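PDB 2AHR: putative pyrroline carboxylate reductase from Streptococcus pyogenes, which probably catalyses the NAD(P)H-dependent reduction of 1-pyrroline-5-carboxylate to L-proline, the closing step of proline biosynthesis. Local coordinates for residues 188-191 / 192-196; 151-155 / 156-160; 49-53 / 54-58; 12-15 / 16-20. All blocks are in the same frame, centred on the assembly; numbering follows the deposited sequence.

Contact 1. Residues 188-191 / 192-196; sequences IPKA and KALEI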
loop_
_atom_site.group_PDB
_atom_site.type_symbol
_atom_site.label_atom_id
_atom_site.label_comp_id
_atom_site.label_asym_id
_atom_site.label_seq_id
_atom_site.Cartn_x
_atom_site.Cartn_y
_atom_site.Cartn_z
ATOM N N ILE E 188 -21.143 0.603 -22.860
ATOM C CA ILE E 188 -20.915 0.392 -24.295
ATOM C C ILE E 188 -20.479 -1.026 -24.627
ATOM O O ILE E 188 -19.498 -1.507 -24.066
ATOM C CB ILE E 188 -19.949 1.432 -24.873
ATOM C CG1 ILE E 188 -20.539 2.833 -24.647
ATOM C CG2 ILE E 188 -19.702 1.171 -26.358
ATOM C CD1 ILE E 188 -19.861 3.936 -25.438
ATOM N N PRO E 189 -21.210 -1.705 -25.539
ATOM C CA PRO E 189 -20.876 -3.076 -25.929
ATOM C C PRO E 189 -19.402 -3.249 -26.331
ATOM O O PRO E 189 -18.800 -2.343 -26.937
ATOM C CB PRO E 189 -21.807 -3.338 -27.124
ATOM C CG PRO E 189 -22.995 -2.483 -26.857
ATOM C CD PRO E 189 -22.428 -1.225 -26.227
ATOM N N LYS E 190 -18.830 -4.396 -25.969
ATOM C CA LYS E 190 -17.385 -4.672 -26.165
ATOM C C LYS E 190 -16.877 -4.369 -27.584
ATOM O O LYS E 190 -15.901 -3.628 -27.756
ATOM C CB LYS E 190 -17.050 -6.127 -25.772
ATOM C CG LYS E 190 -15.550 -6.501 -25.923
ATOM C CD LYS E 190 -14.676 -5.772 -24.891
ATOM C CE LYS E 190 -13.183 -6.029 -25.094
ATOM N NZ LYS E 190 -12.822 -7.485 -25.010
ATOM N N ALA E 191 -17.530 -4.968 -28.587
ATOM C CA ALA E 191 -17.143 -4.797 -29.992
ATOM C C ALA E 191 -17.119 -3.319 -30.397
ATOM O O ALA E 191 -16.162 -2.832 -31.020
ATOM C CB ALA E 191 -18.110 -5.617 -30.931
ATOM N N LYS E 192 -18.175 -2.607 -30.019
ATOM C CA LYS E 192 -18.286 -1.187 -30.285
ATOM C C LYS E 192 -17.193 -0.393 -29.547
ATOM O O LYS E 192 -16.564 0.496 -30.136
ATOM C CB LYS E 192 -19.690 -0.686 -29.893
ATOM C CG LYS E 192 -19.985 0.762 -30.259
ATOM C CD LYS E 192 -19.735 1.084 -31.769
ATOM C CE LYS E 192 -20.595 0.199 -32.710
ATOM N NZ LYS E 192 -20.492 0.553 -34.175
ATOM N N ALA E 193 -16.964 -0.716 -28.273
ATOM C CA ALA E 193 -15.940 -0.017 -27.480
ATOM C C ALA E 193 -14.569 -0.246 -28.104
ATOM O O ALA E 193 -13.784 0.694 -28.231
ATOM C CB ALA E 193 -15.960 -0.477 -26.016
ATOM N N LEU E 194 -14.297 -1.488 -28.525
ATOM C CA LEU E 194 -13.012 -1.817 -29.180
ATOM C C LEU E 194 -12.812 -1.060 -30.506
ATOM O O LEU E 194 -11.712 -0.592 -30.822
ATOM C CB LEU E 194 -12.903 -3.324 -29.468
ATOM C CG LEU E 194 -12.320 -4.271 -28.427
ATOM C CD1 LEU E 194 -12.459 -5.733 -28.920
ATOM C CD2 LEU E 194 -10.844 -3.924 -28.119
ATOM N N GLU E 195 -13.887 -0.957 -31.282
ATOM C CA GLU E 195 -13.834 -0.285 -32.561
ATOM C C GLU E 195 -13.477 1.185 -32.351
ATOM O O GLU E 195 -12.561 1.700 -32.975
ATOM C CB GLU E 195 -15.171 -0.453 -33.275
ATOM C CG GLU E 195 -15.282 0.333 -34.562
ATOM C CD GLU E 195 -16.690 0.298 -35.171
ATOM O OE1 GLU E 195 -17.654 -0.133 -34.504
ATOM O OE2 GLU E 195 -16.828 0.722 -36.329
ATOM N N ILE E 196 -14.184 1.843 -31.443
ATOM C CA ILE E 196 -13.924 3.230 -31.135
ATOM C C ILE E 196 -12.502 3.447 -30.625
ATOM O O ILE E 196 -11.832 4.372 -31.099
ATOM C CB ILE E 196 -14.897 3.767 -30.074
ATOM C CG1 ILE E 196 -16.341 3.751 -30.611
ATOM C CG2 ILE E 196 -14.437 5.173 -29.578
ATOM C CD1 ILE E 196 -17.427 3.828 -29.510
#
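Ile188 leans on Lys192 and Ala193 at the N-terminus of helix 190-210, one of the long helices of the dimerisation domain, where Pro189 is the N-cap residue. The touching branch of Ile188 is CG2, which stands anti to the backbone N (the CG1 torsion chi1 is -59°) and is thereby turned to the first helical turn. Ile188 CG2 lies 3.8 Å from Ala193 N and against Lys192 CG, while the residue also packs on Thr160 of the second subunit. A beta-branched apolar side chain suits this buried approach.

Pro189 has no N-H to give, which costs nothing before a helix, and its restricted phi is compatible with the N-cap position. Its carbonyl opens the helical ladder: Ala193 N donates to Pro189 O at 2.8 Å. The methyl of Ala193 adds little bulk on this buried side.

Lys190 O takes the next rung, from Leu194 N at 2.8 Å. Lys190 bends at chi2 (69°), and Lys190 CE comes to 3.9 Å from Leu194 CG, so its aliphatic end touches one side of the leucine, which also packs on Ile176 and Ala180 of helix 158-185. Its ammonium goes further, to Glu177 of that helix and Asp220 of a third subunit, and two carboxylates probably keep it charged.

Ala191, small and exposed, accepts from Glu195 N through a carbonyl that the donor meets obliquely. Glu195 leads its carboxylate back along the helix surface, where the twice-bent chain of Lys192 makes an i to i+3 salt bridge: Lys192 NZ meets Glu195 OE1 at 2.9 Å, on its syn side and 24° out of the carboxylate plane.

Contact 2. Residues 151-155 / 156-160; sequences FDISE and KDFDT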
loop_
_atom_site.group_PDB
_atom_site.type_symbol
_atom_site.label_atom_id
_atom_site.label_comp_id
_atom_site.label_asym_id
_atom_site.label_seq_id
_atom_site.Cartn_x
_atom_site.Cartn_y
_atom_site.Cartn_z
ATOM N N PHE E 151 15.386 -1.211 -38.512
ATOM C CA PHE E 151 16.190 -0.282 -37.728
ATOM C C PHE E 151 17.621 -0.798 -37.581
ATOM O O PHE E 151 17.836 -1.957 -37.209
ATOM C CB PHE E 151 15.574 -0.046 -36.348
ATOM C CG PHE E 151 14.302 0.774 -36.365
ATOM C CD1 PHE E 151 14.329 2.141 -36.075
ATOM C CD2 PHE E 151 13.077 0.173 -36.657
ATOM C CE1 PHE E 151 13.152 2.902 -36.079
ATOM C CE2 PHE E 151 11.893 0.917 -36.676
ATOM C CZ PHE E 151 11.932 2.286 -36.370
ATOM N N ASP E 152 18.585 0.081 -37.863
ATOM C CA ASP E 152 20.013 -0.205 -37.697
ATOM C C ASP E 152 20.365 0.056 -36.237
ATOM O O ASP E 152 20.597 1.202 -35.838
ATOM C CB ASP E 152 20.827 0.697 -38.647
ATOM C CG ASP E 152 22.352 0.593 -38.445
ATOM O OD1 ASP E 152 23.067 1.509 -38.932
ATOM O OD2 ASP E 152 22.849 -0.374 -37.802
ATOM N N ILE E 153 20.386 -1.010 -35.441
ATOM C CA ILE E 153 20.501 -0.908 -33.977
ATOM C C ILE E 153 21.806 -1.588 -33.517
ATOM O O ILE E 153 22.121 -2.678 -33.990
ATOM C CB ILE E 153 19.234 -1.578 -33.317
ATOM C CG1 ILE E 153 17.935 -0.866 -33.753
ATOM C CG2 ILE E 153 19.310 -1.673 -31.798
ATOM C CD1 ILE E 153 17.794 0.590 -33.313
ATOM N N SER E 154 22.574 -0.956 -32.625
ATOM C CA SER E 154 23.726 -1.623 -32.015
ATOM C C SER E 154 23.246 -2.837 -31.244
ATOM O O SER E 154 22.179 -2.795 -30.635
ATOM C CB SER E 154 24.402 -0.717 -30.996
ATOM O OG SER E 154 25.024 0.365 -31.630
ATOM N N GLU E 155 24.061 -3.889 -31.207
ATOM C CA GLU E 155 23.687 -5.088 -30.465
ATOM C C GLU E 155 23.520 -4.819 -28.985
ATOM O O GLU E 155 22.743 -5.506 -28.325
ATOM C CB GLU E 155 24.662 -6.258 -30.667
ATOM C CG GLU E 155 23.963 -7.584 -30.360
ATOM C CD GLU E 155 24.876 -8.791 -30.234
ATOM O OE1 GLU E 155 26.122 -8.674 -30.287
ATOM O OE2 GLU E 155 24.318 -9.877 -30.072
ATOM N N LYS E 156 24.233 -3.826 -28.463
ATOM C CA LYS E 156 24.132 -3.534 -27.051
ATOM C C LYS E 156 22.749 -2.974 -26.693
ATOM O O LYS E 156 22.413 -2.898 -25.514
ATOM C CB LYS E 156 25.235 -2.578 -26.585
ATOM C CG LYS E 156 25.282 -1.266 -27.346
ATOM C CD LYS E 156 26.258 -0.273 -26.673
ATOM C CE LYS E 156 26.517 0.938 -27.551
ATOM N NZ LYS E 156 25.233 1.518 -28.002
ATOM N N ASP E 157 21.969 -2.588 -27.705
ATOM C CA ASP E 157 20.629 -2.027 -27.493
ATOM C C ASP E 157 19.530 -3.011 -27.873
ATOM O O ASP E 157 18.360 -2.651 -27.881
ATOM C CB ASP E 157 20.444 -0.736 -28.288
ATOM C CG ASP E 157 21.315 0.409 -27.780
ATOM O OD1 ASP E 157 21.492 0.587 -26.545
ATOM O OD2 ASP E 157 21.822 1.152 -28.642
ATOM N N PHE E 158 19.900 -4.239 -28.206
ATOM C CA PHE E 158 18.908 -5.216 -28.670
ATOM C C PHE E 158 17.875 -5.615 -27.642
ATOM O O PHE E 158 16.727 -5.849 -27.997
ATOM C CB PHE E 158 19.562 -6.450 -29.286
ATOM C CG PHE E 158 19.461 -6.481 -30.783
ATOM C CD1 PHE E 158 20.029 -5.456 -31.547
ATOM C CD2 PHE E 158 18.762 -7.505 -31.429
ATOM C CE1 PHE E 158 19.925 -5.453 -32.937
ATOM C CE2 PHE E 158 18.658 -7.525 -32.811
ATOM C CZ PHE E 158 19.249 -6.488 -33.576
ATOM N N ASP E 159 18.280 -5.689 -26.377
ATOM C CA ASP E 159 17.360 -6.098 -25.297
ATOM C C ASP E 159 16.291 -5.018 -25.038
ATOM O O ASP E 159 15.129 -5.334 -24.849
ATOM C CB ASP E 159 18.132 -6.403 -23.998
ATOM C CG ASP E 159 18.858 -7.748 -24.034
ATOM O OD1 ASP E 159 18.615 -8.604 -24.928
ATOM O OD2 ASP E 159 19.679 -7.954 -23.131
ATOM N N THR E 160 16.713 -3.756 -25.017
ATOM C CA THR E 160 15.807 -2.620 -24.939
ATOM C C THR E 160 14.882 -2.539 -26.152
ATOM O O THR E 160 13.708 -2.231 -25.997
ATOM C CB THR E 160 16.593 -1.272 -24.786
ATOM O OG1 THR E 160 17.500 -1.377 -23.687
ATOM C CG2 THR E 160 15.666 -0.102 -24.528
HETATM O O HOH W 1 21.513 1.772 -31.448
HETATM O O HOH W 2 21.422 -6.273 -25.690
#
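A tight turn from strand 148-152 into helix 158-185 is closed by Ser154 and Asp157: Asp157 N donates to Ser154 O over 2.9 Å. Phe158 N repeats the step one residue on, meeting Glu155 O at 3.1 Å. Both bonds span three residues, and both donors stand above the carbonyl plane, by 53° at Ser154 O and 68° at Glu155 O. Such steep approaches fit the 3-10 turn that leads into the alpha-helix.

Inside the bend, the CG2 branch of Ile153 rests 3.8 Å from Asp157 CB, the two side chains crossing at about a right angle, and also touches Phe158 CD1. The Phe158 ring turns its edge, in plane, to two carbonyls: CD1 lies 3.5 Å from Ser154 O and CE1 is near Ile153 O. Aromatic C-H bonds are weakly positive, so oxygen at the ring edge is well tolerated.

This junction passes from the sheet of the Rossmann-type domain to the helical dimerisation domain, and Phe158 packs back on strands 108-112 and 122-128. Asp157 holds the N-cap position, yet its carboxylate makes no capping bond. Instead Asp157 OD2 accepts from a water at 2.9 Å that in turn accepts from Ser154 N, while Lys156 NZ forms a longer salt bridge, 3.5 Å from Asp157 OD2. Glu155 sends its OE2 away from the turn to Leu95 N and Arg110, and a second water links Glu155 O to Asp159 N.

Contact 3. Residues 49-53 / 54-58; sequences PYAMS and HQDLI. With NAP (NADP nicotinamide-adenine-dinucleotide phosphate), chain S.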
loop_
_atom_site.group_PDB
_atom_site.type_symbol
_atom_site.label_atom_id
_atom_site.label_comp_id
_atom_site.label_asym_id
_atom_site.label_seq_id
_atom_site.Cartn_x
_atom_site.Cartn_y
_atom_site.Cartn_z
ATOM N N PRO E 49 7.818 -26.146 -49.361
ATOM C CA PRO E 49 8.640 -27.349 -49.211
ATOM C C PRO E 49 9.079 -27.539 -47.761
ATOM O O PRO E 49 9.309 -26.552 -47.051
ATOM C CB PRO E 49 9.864 -27.051 -50.083
ATOM C CG PRO E 49 9.423 -25.977 -51.025
ATOM C CD PRO E 49 8.453 -25.158 -50.254
ATOM N N TYR E 50 9.174 -28.792 -47.325
ATOM C CA TYR E 50 9.738 -29.110 -46.011
ATOM C C TYR E 50 10.985 -29.973 -46.180
ATOM O O TYR E 50 11.148 -30.644 -47.207
ATOM C CB TYR E 50 8.713 -29.819 -45.109
ATOM C CG TYR E 50 8.320 -31.204 -45.585
ATOM C CD1 TYR E 50 7.246 -31.382 -46.454
ATOM C CD2 TYR E 50 9.029 -32.338 -45.170
ATOM C CE1 TYR E 50 6.886 -32.657 -46.899
ATOM C CE2 TYR E 50 8.675 -33.610 -45.607
ATOM C CZ TYR E 50 7.603 -33.763 -46.471
ATOM O OH TYR E 50 7.242 -35.018 -46.913
ATOM N N ALA E 51 11.854 -29.955 -45.171
ATOM C CA ALA E 51 13.064 -30.773 -45.171
ATOM C C ALA E 51 12.923 -32.038 -44.321
ATOM O O ALA E 51 12.152 -32.081 -43.355
ATOM C CB ALA E 51 14.268 -29.951 -44.714
HETATM N N MSE E 52 13.697 -33.060 -44.689
HETATM C CA MSE E 52 13.689 -34.347 -44.003
HETATM C C MSE E 52 14.351 -34.281 -42.621
HETATM O O MSE E 52 14.096 -35.128 -41.760
HETATM C CB MSE E 52 14.356 -35.416 -44.880
HETATM C CG MSE E 52 13.642 -35.706 -46.214
HETATM SE SE MSE E 52 11.879 -36.096 -46.079
HETATM C CE MSE E 52 11.876 -37.459 -44.912
ATOM N N SER E 53 15.192 -33.265 -42.424
ATOM C CA SER E 53 15.888 -33.006 -41.161
ATOM C C SER E 53 16.436 -31.584 -41.213
ATOM O O SER E 53 16.398 -30.951 -42.269
ATOM C CB SER E 53 17.047 -33.997 -40.972
ATOM O OG SER E 53 18.136 -33.695 -41.836
ATOM N N HIS E 54 16.965 -31.088 -40.093
ATOM C CA HIS E 54 17.607 -29.766 -40.092
ATOM C C HIS E 54 18.882 -29.787 -40.921
ATOM O O HIS E 54 19.179 -28.828 -41.623
ATOM C CB HIS E 54 17.915 -29.248 -38.676
ATOM C CG HIS E 54 16.712 -29.096 -37.802
ATOM N ND1 HIS E 54 15.462 -28.794 -38.295
ATOM C CD2 HIS E 54 16.574 -29.182 -36.458
ATOM C CE1 HIS E 54 14.601 -28.724 -37.297
ATOM N NE2 HIS E 54 15.250 -28.956 -36.171
ATOM N N GLN E 55 19.634 -30.881 -40.839
ATOM C CA GLN E 55 20.845 -31.017 -41.650
ATOM C C GLN E 55 20.490 -31.073 -43.132
ATOM O O GLN E 55 21.170 -30.459 -43.957
ATOM C CB GLN E 55 21.683 -32.227 -41.219
ATOM C CG GLN E 55 23.150 -32.172 -41.677
ATOM C CD GLN E 55 23.912 -30.944 -41.173
ATOM O OE1 GLN E 55 24.075 -30.741 -39.968
ATOM N NE2 GLN E 55 24.402 -30.137 -42.103
ATOM N N ASP E 56 19.408 -31.787 -43.451
ATOM C CA ASP E 56 18.871 -31.862 -44.815
ATOM C C ASP E 56 18.536 -30.452 -45.327
ATOM O O ASP E 56 18.856 -30.104 -46.471
ATOM C CB ASP E 56 17.643 -32.787 -44.859
ATOM C CG ASP E 56 17.042 -32.926 -46.265
ATOM O OD1 ASP E 56 15.820 -32.679 -46.422
ATOM O OD2 ASP E 56 17.783 -33.293 -47.210
ATOM N N LEU E 57 17.907 -29.648 -44.465
ATOM C CA LEU E 57 17.696 -28.214 -44.708
ATOM C C LEU E 57 19.032 -27.484 -44.972
ATOM O O LEU E 57 19.205 -26.844 -46.020
ATOM C CB LEU E 57 16.950 -27.604 -43.506
ATOM C CG LEU E 57 16.558 -26.133 -43.281
ATOM C CD1 LEU E 57 17.747 -25.157 -43.361
ATOM C CD2 LEU E 57 15.426 -25.707 -44.191
ATOM N N ILE E 58 19.974 -27.612 -44.035
ATOM C CA ILE E 58 21.261 -26.897 -44.093
ATOM C C ILE E 58 22.064 -27.143 -45.387
ATOM O O ILE E 58 22.701 -26.224 -45.912
ATOM C CB ILE E 58 22.151 -27.184 -42.840
ATOM C CG1 ILE E 58 21.458 -26.712 -41.553
ATOM C CG2 ILE E 58 23.498 -26.488 -42.962
ATOM C CD1 ILE E 58 21.988 -27.369 -40.271
HETATM P PA NAP S . 6.601 -20.489 -30.437
HETATM O O1A NAP S . 6.497 -21.334 -29.216
HETATM O O2A NAP S . 5.247 -20.040 -30.875
HETATM O O5B NAP S . 7.374 -21.234 -31.646
HETATM C C5B NAP S . 8.482 -22.079 -31.434
HETATM C C4B NAP S . 8.390 -23.220 -32.444
HETATM O O4B NAP S . 9.594 -23.965 -32.512
HETATM C C3B NAP S . 7.263 -24.187 -32.088
HETATM O O3B NAP S . 6.351 -24.215 -33.165
HETATM C C2B NAP S . 7.933 -25.536 -31.878
HETATM O O2B NAP S . 7.272 -26.630 -32.493
HETATM C C1B NAP S . 9.261 -25.343 -32.599
HETATM N N9A NAP S . 10.296 -26.275 -32.088
HETATM C C8A NAP S . 10.389 -26.828 -30.830
HETATM N N7A NAP S . 11.474 -27.639 -30.798
HETATM C C5A NAP S . 12.074 -27.620 -32.015
HETATM C C6A NAP S . 13.196 -28.277 -32.522
HETATM N N6A NAP S . 13.526 -29.454 -31.993
HETATM N N1A NAP S . 13.564 -28.046 -33.834
HETATM C C2A NAP S . 12.821 -27.201 -34.639
HETATM N N3A NAP S . 11.706 -26.568 -34.130
HETATM C C4A NAP S . 11.337 -26.771 -32.838
HETATM O O3 NAP S . 7.605 -19.248 -30.148
HETATM P PN NAP S . 7.549 -17.832 -30.936
HETATM O O1N NAP S . 6.663 -16.929 -30.147
HETATM O O2N NAP S . 7.278 -18.022 -32.386
HETATM O O5D NAP S . 9.071 -17.321 -30.751
HETATM C C5D NAP S . 10.118 -17.808 -31.560
HETATM C C4D NAP S . 11.299 -16.840 -31.523
HETATM O O4D NAP S . 10.921 -15.541 -31.936
HETATM C C3D NAP S . 11.871 -16.710 -30.115
HETATM O O3D NAP S . 13.265 -16.877 -30.209
HETATM C C2D NAP S . 11.525 -15.305 -29.641
HETATM O O2D NAP S . 12.572 -14.785 -28.829
HETATM C C1D NAP S . 11.307 -14.559 -30.975
HETATM N N1N NAP S . 10.285 -13.479 -30.980
HETATM C C2N NAP S . 8.952 -13.749 -30.742
HETATM C C3N NAP S . 8.006 -12.719 -30.785
HETATM C C7N NAP S . 6.538 -13.003 -30.653
HETATM O O7N NAP S . 5.664 -11.905 -30.783
HETATM N N7N NAP S . 6.097 -14.248 -30.432
HETATM C C4N NAP S . 8.418 -11.413 -31.075
HETATM C C5N NAP S . 9.757 -11.146 -31.324
HETATM C C6N NAP S . 10.678 -12.194 -31.275
HETATM P P2B NAP S . 5.923 -27.321 -31.925
HETATM O O1X NAP S . 5.679 -28.587 -32.730
HETATM O O2X NAP S . 6.120 -27.691 -30.473
HETATM O O3X NAP S . 4.741 -26.378 -32.067
#
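The adenine end of the NADP pocket is served by a short capped helix, 54-58, on whose N-cap Ser53 and Asp56 meet. Ser53 OG accepts from Asp56 N at 2.8 Å, with chi1 at 73° setting the hydroxyl between the backbone N and the carbonyl carbon, where it can take the place of a missing helical carbonyl. Serine is short enough to turn back in this way. Asp56 answers in the other direction: its OD1 takes Met52 N at 2.8 Å, on the anti side and 25° out of the carboxylate plane. In a capping box this carboxylate would accept from the N-cap amide, that of Ser53; here it takes the amide one residue earlier. The selenomethionine Met52 runs alongside, CB 3.5 Å from Asp56 OD1. On the buried side Ala51 CB touches Leu57 CB at 3.8 Å, and Leu57 continues onto strands 5-9 and 28-32 of the Rossmann-type fold.

From the helix's first residue, His54 reaches the cofactor. His54 NE2 donates to NAP N1A at 3.0 Å, the acceptor lying at the ring edge near its plane. ND1 is held by Ser32 OG, so both nitrogens are engaged and the rotation of the imidazole is fixed.

Contact 4. Residues 12-15 / 16-20; sequences GKMA and SAIIK. With NAP (NADP nicotinamide-adenine-dinucleotide phosphate), chain S.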
loop_
_atom_site.group_PDB
_atom_site.type_symbol
_atom_site.label_atom_id
_atom_site.label_comp_id
_atom_site.label_asym_id
_atom_site.label_seq_id
_atom_site.Cartn_x
_atom_site.Cartn_y
_atom_site.Cartn_z
ATOM N N GLY E 12 7.141 -21.311 -35.642
ATOM C CA GLY E 12 6.018 -21.051 -34.758
ATOM C C GLY E 12 5.325 -19.782 -35.207
ATOM O O GLY E 12 5.374 -19.420 -36.381
ATOM N N LYS E 13 4.727 -19.085 -34.247
ATOM C CA LYS E 13 3.945 -17.898 -34.539
ATOM C C LYS E 13 4.774 -16.778 -35.177
ATOM O O LYS E 13 4.383 -16.238 -36.217
ATOM C CB LYS E 13 3.206 -17.438 -33.278
ATOM C CG LYS E 13 2.345 -18.570 -32.686
ATOM C CD LYS E 13 1.189 -18.063 -31.832
ATOM C CE LYS E 13 -0.014 -19.024 -31.875
ATOM N NZ LYS E 13 -0.817 -18.803 -33.111
HETATM N N MSE E 14 5.935 -16.469 -34.596
HETATM C CA MSE E 14 6.754 -15.358 -35.108
HETATM C C MSE E 14 7.327 -15.677 -36.509
HETATM O O MSE E 14 7.198 -14.869 -37.446
HETATM C CB MSE E 14 7.826 -14.954 -34.086
HETATM C CG MSE E 14 8.462 -13.562 -34.285
HETATM SE SE MSE E 14 7.397 -12.132 -34.530
HETATM C CE MSE E 14 7.608 -11.941 -36.294
ATOM N N ALA E 15 7.896 -16.868 -36.670
ATOM C CA ALA E 15 8.420 -17.288 -37.982
ATOM C C ALA E 15 7.320 -17.409 -39.049
ATOM O O ALA E 15 7.522 -17.003 -40.202
ATOM C CB ALA E 15 9.217 -18.579 -37.863
ATOM N N SER E 16 6.161 -17.948 -38.670
ATOM C CA SER E 16 5.014 -17.985 -39.588
ATOM C C SER E 16 4.666 -16.581 -40.097
ATOM O O SER E 16 4.483 -16.385 -41.298
ATOM C CB SER E 16 3.783 -18.631 -38.940
ATOM O OG SER E 16 4.070 -19.955 -38.502
ATOM N N ALA E 17 4.586 -15.612 -39.186
ATOM C CA ALA E 17 4.357 -14.213 -39.564
ATOM C C ALA E 17 5.338 -13.673 -40.620
ATOM O O ALA E 17 4.905 -13.022 -41.562
ATOM C CB ALA E 17 4.332 -13.310 -38.325
ATOM N N ILE E 18 6.641 -13.936 -40.495
ATOM C CA ILE E 18 7.587 -13.391 -41.487
ATOM C C ILE E 18 7.592 -14.124 -42.848
ATOM O O ILE E 18 8.091 -13.585 -43.832
ATOM C CB ILE E 18 9.042 -13.225 -40.961
ATOM C CG1 ILE E 18 9.782 -14.551 -40.937
ATOM C CG2 ILE E 18 9.092 -12.502 -39.594
ATOM C CD1 ILE E 18 11.261 -14.372 -41.017
ATOM N N ILE E 19 7.045 -15.342 -42.889
ATOM C CA ILE E 19 6.947 -16.112 -44.137
ATOM C C ILE E 19 6.155 -15.349 -45.195
ATOM O O ILE E 19 6.614 -15.184 -46.320
ATOM C CB ILE E 19 6.327 -17.521 -43.923
ATOM C CG1 ILE E 19 7.270 -18.428 -43.122
ATOM C CG2 ILE E 19 6.004 -18.186 -45.262
ATOM C CD1 ILE E 19 8.670 -18.468 -43.631
ATOM N N LYS E 20 4.983 -14.851 -44.813
ATOM C CA LYS E 20 4.154 -14.053 -45.712
ATOM C C LYS E 20 4.955 -12.965 -46.452
ATOM O O LYS E 20 4.861 -12.862 -47.669
ATOM C CB LYS E 20 2.971 -13.443 -44.957
ATOM C CG LYS E 20 1.940 -12.792 -45.876
ATOM C CD LYS E 20 1.163 -11.685 -45.176
ATOM C CE LYS E 20 0.400 -10.846 -46.185
ATOM N NZ LYS E 20 -0.373 -9.751 -45.509
HETATM P PA NAP S . 6.601 -20.489 -30.437
HETATM O O1A NAP S . 6.497 -21.334 -29.216
HETATM O O2A NAP S . 5.247 -20.040 -30.875
HETATM O O5B NAP S . 7.374 -21.234 -31.646
HETATM C C5B NAP S . 8.482 -22.079 -31.434
HETATM C C4B NAP S . 8.390 -23.220 -32.444
HETATM O O4B NAP S . 9.594 -23.965 -32.512
HETATM C C3B NAP S . 7.263 -24.187 -32.088
HETATM O O3B NAP S . 6.351 -24.215 -33.165
HETATM C C2B NAP S . 7.933 -25.536 -31.878
HETATM O O2B NAP S . 7.272 -26.630 -32.493
HETATM C C1B NAP S . 9.261 -25.343 -32.599
HETATM N N9A NAP S . 10.296 -26.275 -32.088
HETATM C C8A NAP S . 10.389 -26.828 -30.830
HETATM N N7A NAP S . 11.474 -27.639 -30.798
HETATM C C5A NAP S . 12.074 -27.620 -32.015
HETATM C C6A NAP S . 13.196 -28.277 -32.522
HETATM N N6A NAP S . 13.526 -29.454 -31.993
HETATM N N1A NAP S . 13.564 -28.046 -33.834
HETATM C C2A NAP S . 12.821 -27.201 -34.639
HETATM N N3A NAP S . 11.706 -26.568 -34.130
HETATM C C4A NAP S . 11.337 -26.771 -32.838
HETATM O O3 NAP S . 7.605 -19.248 -30.148
HETATM P PN NAP S . 7.549 -17.832 -30.936
HETATM O O1N NAP S . 6.663 -16.929 -30.147
HETATM O O2N NAP S . 7.278 -18.022 -32.386
HETATM O O5D NAP S . 9.071 -17.321 -30.751
HETATM C C5D NAP S . 10.118 -17.808 -31.560
HETATM C C4D NAP S . 11.299 -16.840 -31.523
HETATM O O4D NAP S . 10.921 -15.541 -31.936
HETATM C C3D NAP S . 11.871 -16.710 -30.115
HETATM O O3D NAP S . 13.265 -16.877 -30.209
HETATM C C2D NAP S . 11.525 -15.305 -29.641
HETATM O O2D NAP S . 12.572 -14.785 -28.829
HETATM C C1D NAP S . 11.307 -14.559 -30.975
HETATM N N1N NAP S . 10.285 -13.479 -30.980
HETATM C C2N NAP S . 8.952 -13.749 -30.742
HETATM C C3N NAP S . 8.006 -12.719 -30.785
HETATM C C7N NAP S . 6.538 -13.003 -30.653
HETATM O O7N NAP S . 5.664 -11.905 -30.783
HETATM N N7N NAP S . 6.097 -14.248 -30.432
HETATM C C4N NAP S . 8.418 -11.413 -31.075
HETATM C C5N NAP S . 9.757 -11.146 -31.324
HETATM C C6N NAP S . 10.678 -12.194 -31.275
HETATM P P2B NAP S . 5.923 -27.321 -31.925
HETATM O O1X NAP S . 5.679 -28.587 -32.730
HETATM O O2X NAP S . 6.120 -27.691 -30.473
HETATM O O3X NAP S . 4.741 -26.378 -32.067
#
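Bends at chi2 (49°) and chi3 (-103°) curl the side chain of Met14, a selenomethionine here, back along its helix, bringing Met14 CE to 3.7 Å from Ile18 CG2, with Ala17 CB slightly farther. The two longer side chains cross at about a right angle. Ile18 carries CG2 beside its backbone N (CG1 torsion 78°), the branch that receives the methyl. Met14 SE lies 3.7 Å from NAP C4N, the hydride-carrying carbon of the nicotinamide; the native methionine, long, unbranched and flexible, suits a place between helix and ring.

At the start of the helix Gly12 O takes two donors, Ser16 N at 2.8 Å and, by an unusually short bond, Ser16 OG at 2.5 Å. The hydroxyl comes from above the carbonyl plane while the amide is only tilted from it; the serine side chain thus adds a second bond, back to the carbonyl four residues earlier. Gly12 CA passes 3.4 Å from NAP O5B, an approach that leaves no room for a side chain. Met14 N donates to NAP O2N at 3.0 Å, and the helix N-terminus probably eases the pyrophosphate's charge. Gly12, Ala15 and the phosphate-bound Met14 amide are consistent with the GxGxxA-type turn of a dinucleotide-binding beta-alpha-beta unit.

In the fold
Contacts 3 and 4 serve one cofactor: their centres lie 18 Å apart, contact 3 at the adenine, contact 4 at the pyrophosphate and nicotinamide. Contact 2 marks where the chain leaves the nucleotide-binding domain; its Phe158 side chain is about 9 Å from NADP and its centre 21 Å from that of contact 4. Contact 1 lies on the other side of the chain's centre, 37 Å from contact 2 between centres. Across the subunit interface the two do meet: Glu195 and Ile196 of 192-196 pack on Phe151 of the second subunit, and Ile188 on its Thr160. The second subunit also supplies Ser224 to NADP and Ala221 against Lys13, so the cofactor site is completed across the interface.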